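Local coordinates for extracellular solute-binding protein (Conexibacter woesei, PDB 4P98) that probably binds a small solute outside the membrane and delivers it to an ABC transporter, at residues G133-S138 with D292-R297; R140-V145 with G287-D292. All coordinates share one frame; numbering follows the deposited sequence.

Contact 1 of 2, residues G133-S138 with D292-R297; sequences GFVAGS and DDLQAR
Phe134 reaches the backbone of Arg297 with its ring, CE1 of Phe134 lying 3.9 Å from the carbonyl O of Arg297 and that oxygen oblique to the ring. CG anti to the backbone N (chi1 -175°) starts the side chain in a direction from which the ring reaches helix 294-307, where it also packs on Leu301. One residue on, Val135 crosses Leu294 at about a right angle, methyl to methyl, with CG1 of Val135 3.9 Å from CD2 of Leu294. Here the last turn of helix 125-137 meets the first turn of helix 294-307 on the flank of the lobe built round the five-stranded parallel sheet, one of the two lobes of a periplasmic-binding-protein fold. Ser138 points its CB at the other segment, 3.6 Å from CD1 of Leu294, while its OG turns back to donate to O of Phe134 at 2.8 Å. The same OG accepts a hydrogen bond from a water at 2.6 Å, and this water accepts from NH1 of Arg297, in the guanidinium plane. The carbonyl O of Ser138 lies over one face of that guanidinium, 3.5 Å from NH1 of Arg297. A salt bridge from NE of Arg297 to OD1 of Asp293 (3.0 Å), met from above the carboxylate plane, helps fix the group's rotation. An alanine at Arg297 would probably leave the Asp293 carboxylate without this mate and the water without its NH1 donor.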
# COMPACT_ATOMS: atom_id res chain seq x y z
N GLY A 133 11.23 -6.50 3.26
CA GLY A 133 12.30 -7.25 3.90
C GLY A 133 12.90 -8.30 2.98
O GLY A 133 14.11 -8.51 2.95
N PHE A 134 12.04 -8.96 2.20
CA PHE A 134 12.50 -9.94 1.23
C PHE A 134 13.35 -9.30 0.13
O PHE A 134 14.37 -9.86 -0.26
CB PHE A 134 11.31 -10.68 0.62
CG PHE A 134 11.72 -11.78 -0.32
CD1 PHE A 134 11.87 -11.54 -1.67
CD2 PHE A 134 11.96 -13.06 0.16
CE1 PHE A 134 12.26 -12.56 -2.53
CE2 PHE A 134 12.35 -14.09 -0.69
CZ PHE A 134 12.49 -13.83 -2.04
N VAL A 135 12.94 -8.13 -0.37
CA VAL A 135 13.73 -7.40 -1.35
C VAL A 135 15.06 -6.99 -0.73
O VAL A 135 16.11 -7.12 -1.38
CB VAL A 135 12.99 -6.16 -1.91
CG1 VAL A 135 13.92 -5.26 -2.71
CG2 VAL A 135 11.83 -6.57 -2.80
N ALA A 136 15.03 -6.51 0.52
CA ALA A 136 16.25 -6.14 1.22
C ALA A 136 17.23 -7.31 1.33
O ALA A 136 18.44 -7.14 1.16
CB ALA A 136 15.93 -5.61 2.61
N GLY A 137 16.71 -8.49 1.62
CA GLY A 137 17.54 -9.68 1.76
C GLY A 137 18.00 -10.28 0.44
O GLY A 137 18.86 -11.15 0.43
N SER A 138 17.45 -9.80 -0.67
CA SER A 138 17.81 -10.29 -2.00
C SER A 138 18.92 -9.48 -2.67
O SER A 138 19.34 -9.82 -3.77
CB SER A 138 16.57 -10.27 -2.91
OG SER A 138 15.59 -11.16 -2.43
N ASP A 292 20.04 -8.51 -11.26
CA ASP A 292 19.30 -8.42 -12.52
C ASP A 292 17.99 -9.19 -12.46
O ASP A 292 17.05 -8.87 -13.17
CB ASP A 292 20.13 -8.97 -13.69
CG ASP A 292 21.36 -8.12 -13.99
OD1 ASP A 292 21.27 -6.88 -13.91
OD2 ASP A 292 22.42 -8.71 -14.29
N ASP A 293 17.95 -10.21 -11.62
CA ASP A 293 16.77 -11.08 -11.51
C ASP A 293 15.88 -10.76 -10.30
O ASP A 293 15.15 -11.63 -9.82
CB ASP A 293 17.21 -12.55 -11.46
CG ASP A 293 17.92 -12.90 -10.17
OD1 ASP A 293 18.31 -11.97 -9.43
OD2 ASP A 293 18.10 -14.10 -9.88
N LEU A 294 15.92 -9.53 -9.79
CA LEU A 294 15.16 -9.24 -8.57
C LEU A 294 13.67 -9.50 -8.75
O LEU A 294 13.06 -10.15 -7.90
CB LEU A 294 15.38 -7.81 -8.08
CG LEU A 294 14.64 -7.47 -6.77
CD1 LEU A 294 15.05 -8.41 -5.64
CD2 LEU A 294 14.90 -6.01 -6.40
N GLN A 295 13.11 -9.02 -9.86
CA GLN A 295 11.69 -9.18 -10.15
C GLN A 295 11.31 -10.65 -10.26
O GLN A 295 10.25 -11.05 -9.76
CB GLN A 295 11.29 -8.43 -11.42
CG GLN A 295 9.78 -8.45 -11.70
CD GLN A 295 8.98 -7.77 -10.60
OE1 GLN A 295 8.24 -8.42 -9.85
NE2 GLN A 295 9.13 -6.47 -10.50
N ALA A 296 12.17 -11.46 -10.89
CA ALA A 296 11.94 -12.90 -11.00
C ALA A 296 11.88 -13.54 -9.62
O ALA A 296 11.04 -14.40 -9.37
CB ALA A 296 13.02 -13.56 -11.87
N ARG A 297 12.76 -13.12 -8.72
CA ARG A 297 12.76 -13.64 -7.36
C ARG A 297 11.47 -13.32 -6.60
O ARG A 297 10.95 -14.14 -5.85
CB ARG A 297 13.94 -13.13 -6.57
CG ARG A 297 15.30 -13.51 -7.14
CD ARG A 297 16.37 -13.30 -6.10
NE ARG A 297 17.68 -13.12 -6.70
CZ ARG A 297 18.81 -13.08 -6.00
NH1 ARG A 297 18.79 -13.20 -4.68
NH2 ARG A 297 19.97 -12.91 -6.63
O HOH W 1 16.13 -13.67 -2.90

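Contact 2 of 2, residues R140-V145 with G287-D292; sequences RGVEKV and GDVVPD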
# COMPACT_ATOMS: atom_id res chain seq x y z
N ARG A 140 22.66 -7.39 -3.32
CA ARG A 140 24.07 -7.82 -3.34
C ARG A 140 24.90 -6.96 -2.41
O ARG A 140 24.94 -5.74 -2.59
CB ARG A 140 24.65 -7.71 -4.74
CG ARG A 140 24.25 -8.82 -5.70
CD ARG A 140 25.06 -8.77 -6.99
NE ARG A 140 24.90 -7.48 -7.68
CZ ARG A 140 24.80 -7.32 -9.00
NH1 ARG A 140 24.83 -8.36 -9.83
NH2 ARG A 140 24.65 -6.09 -9.50
N GLY A 141 25.55 -7.58 -1.43
CA GLY A 141 26.48 -6.89 -0.55
C GLY A 141 25.84 -6.07 0.56
O GLY A 141 26.48 -5.21 1.14
N VAL A 142 24.58 -6.35 0.89
CA VAL A 142 23.89 -5.61 1.94
C VAL A 142 23.75 -6.53 3.14
O VAL A 142 22.90 -7.41 3.15
CB VAL A 142 22.52 -5.11 1.45
CG1 VAL A 142 21.76 -4.42 2.59
CG2 VAL A 142 22.69 -4.18 0.26
N GLU A 143 24.59 -6.34 4.15
CA GLU A 143 24.55 -7.22 5.31
C GLU A 143 23.95 -6.55 6.54
O GLU A 143 23.64 -7.24 7.51
CB GLU A 143 25.95 -7.81 5.63
CG GLU A 143 26.48 -8.87 4.63
CD GLU A 143 25.48 -9.98 4.24
OE1 GLU A 143 24.99 -10.75 5.10
OE2 GLU A 143 25.21 -10.10 3.02
N LYS A 144 23.76 -5.23 6.48
CA LYS A 144 23.19 -4.45 7.59
C LYS A 144 22.04 -3.59 7.06
O LYS A 144 22.23 -2.80 6.15
CB LYS A 144 24.26 -3.55 8.22
CG LYS A 144 25.38 -4.30 8.92
CD LYS A 144 26.27 -3.39 9.76
CE LYS A 144 27.30 -4.21 10.53
NZ LYS A 144 28.26 -3.35 11.28
N VAL A 145 20.85 -3.76 7.65
CA VAL A 145 19.64 -3.12 7.16
C VAL A 145 19.03 -2.32 8.31
O VAL A 145 18.97 -2.80 9.45
CB VAL A 145 18.59 -4.16 6.69
CG1 VAL A 145 17.29 -3.47 6.27
CG2 VAL A 145 19.15 -4.99 5.54
N GLY A 287 23.32 1.88 -7.21
CA GLY A 287 24.65 1.34 -7.03
C GLY A 287 24.76 0.08 -7.86
O GLY A 287 24.30 0.03 -9.00
N ASP A 288 25.36 -0.96 -7.27
CA ASP A 288 25.38 -2.28 -7.90
C ASP A 288 24.81 -3.32 -6.92
O ASP A 288 25.21 -4.47 -6.93
CB ASP A 288 26.81 -2.64 -8.33
CG ASP A 288 27.72 -2.96 -7.16
OD1 ASP A 288 27.40 -2.53 -6.02
OD2 ASP A 288 28.74 -3.65 -7.37
N VAL A 289 23.87 -2.90 -6.08
CA VAL A 289 23.28 -3.81 -5.10
C VAL A 289 22.06 -4.57 -5.65
O VAL A 289 21.65 -5.54 -5.04
CB VAL A 289 22.86 -3.09 -3.80
CG1 VAL A 289 24.00 -2.22 -3.27
CG2 VAL A 289 21.61 -2.25 -4.03
N VAL A 290 21.49 -4.13 -6.78
CA VAL A 290 20.25 -4.73 -7.29
C VAL A 290 20.53 -5.87 -8.28
O VAL A 290 21.03 -5.62 -9.38
CB VAL A 290 19.35 -3.69 -7.99
CG1 VAL A 290 18.04 -4.34 -8.43
CG2 VAL A 290 19.06 -2.51 -7.07
N PRO A 291 20.18 -7.12 -7.91
CA PRO A 291 20.40 -8.20 -8.87
C PRO A 291 19.52 -8.08 -10.11
O PRO A 291 18.38 -7.57 -10.02
CB PRO A 291 20.07 -9.46 -8.07
CG PRO A 291 19.14 -9.00 -7.00
CD PRO A 291 19.65 -7.63 -6.63
N ASP A 292 20.04 -8.51 -11.26
CA ASP A 292 19.30 -8.42 -12.52
C ASP A 292 17.99 -9.19 -12.46
O ASP A 292 17.05 -8.87 -13.17
CB ASP A 292 20.13 -8.97 -13.69
CG ASP A 292 21.36 -8.12 -13.99
OD1 ASP A 292 21.27 -6.88 -13.91
OD2 ASP A 292 22.42 -8.71 -14.29
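Arg140 and Val289 pair through their backbones: N of Arg140 donates to O of Val289 at 2.7 Å, nearly straight at 166°. This ties the turn between helix 125-137 and strand 144-149, a helix-to-strand link of the Rossmann-like alpha/beta lobe, to the irregular segment before helix 294-307. A weaker CA-H...O contact runs back from CA of Val289 to O of Arg140. The charged side chain adds two more hydrogen bonds. NE and NH2 of Arg140 grip the carbonyl O of Asp288 side-on, each at 3.1 Å and from the same face of the carbonyl plane; NH2 stands well above that plane, while the oxygen lies in the plane of the guanidinium. A bend at chi3 (-58°) turns NE of Arg140 toward this oxygen. OD2 of Asp288 is 5.2 Å from NH2 of Arg140, and OD2 of Asp292 is 5.1 Å from NH1 of Arg140, near enough perhaps for a weak attraction but not in direct contact. Apolar packing is slighter: CG2 of Val142 meets CB of Val289 at 4.2 Å, and Val289 also leans on Ile241 of strand 240-242. Over one face of the Arg140 guanidinium lie CA of Pro291 and the carbonyl O of Val290, the latter 3.7 Å from NH2.

Overall arrangement
The two contacts adjoin, their centres 10 Å apart, and Asp292 belongs to both. Helix 125-137 and strand 144-149 are consecutive elements, and segment 287-292 runs straight on into 292-297, so one continuous piece of chain near the C-terminus is laid against two successive parts of the lobe. Pro291 bridges the contacts: its CG packs 3.3 Å from O of Ser138, and its CB lies 3.7 Å from NH2 of Arg297. The centre of contact 1, which is mostly buried, lies about 18 Å from the centre of the chain, that of the partly buried contact 2 about 24 Å. Contact 1 is largely side-chain packing, contact 2 largely hydrogen bonding; both join parts of the same lobe.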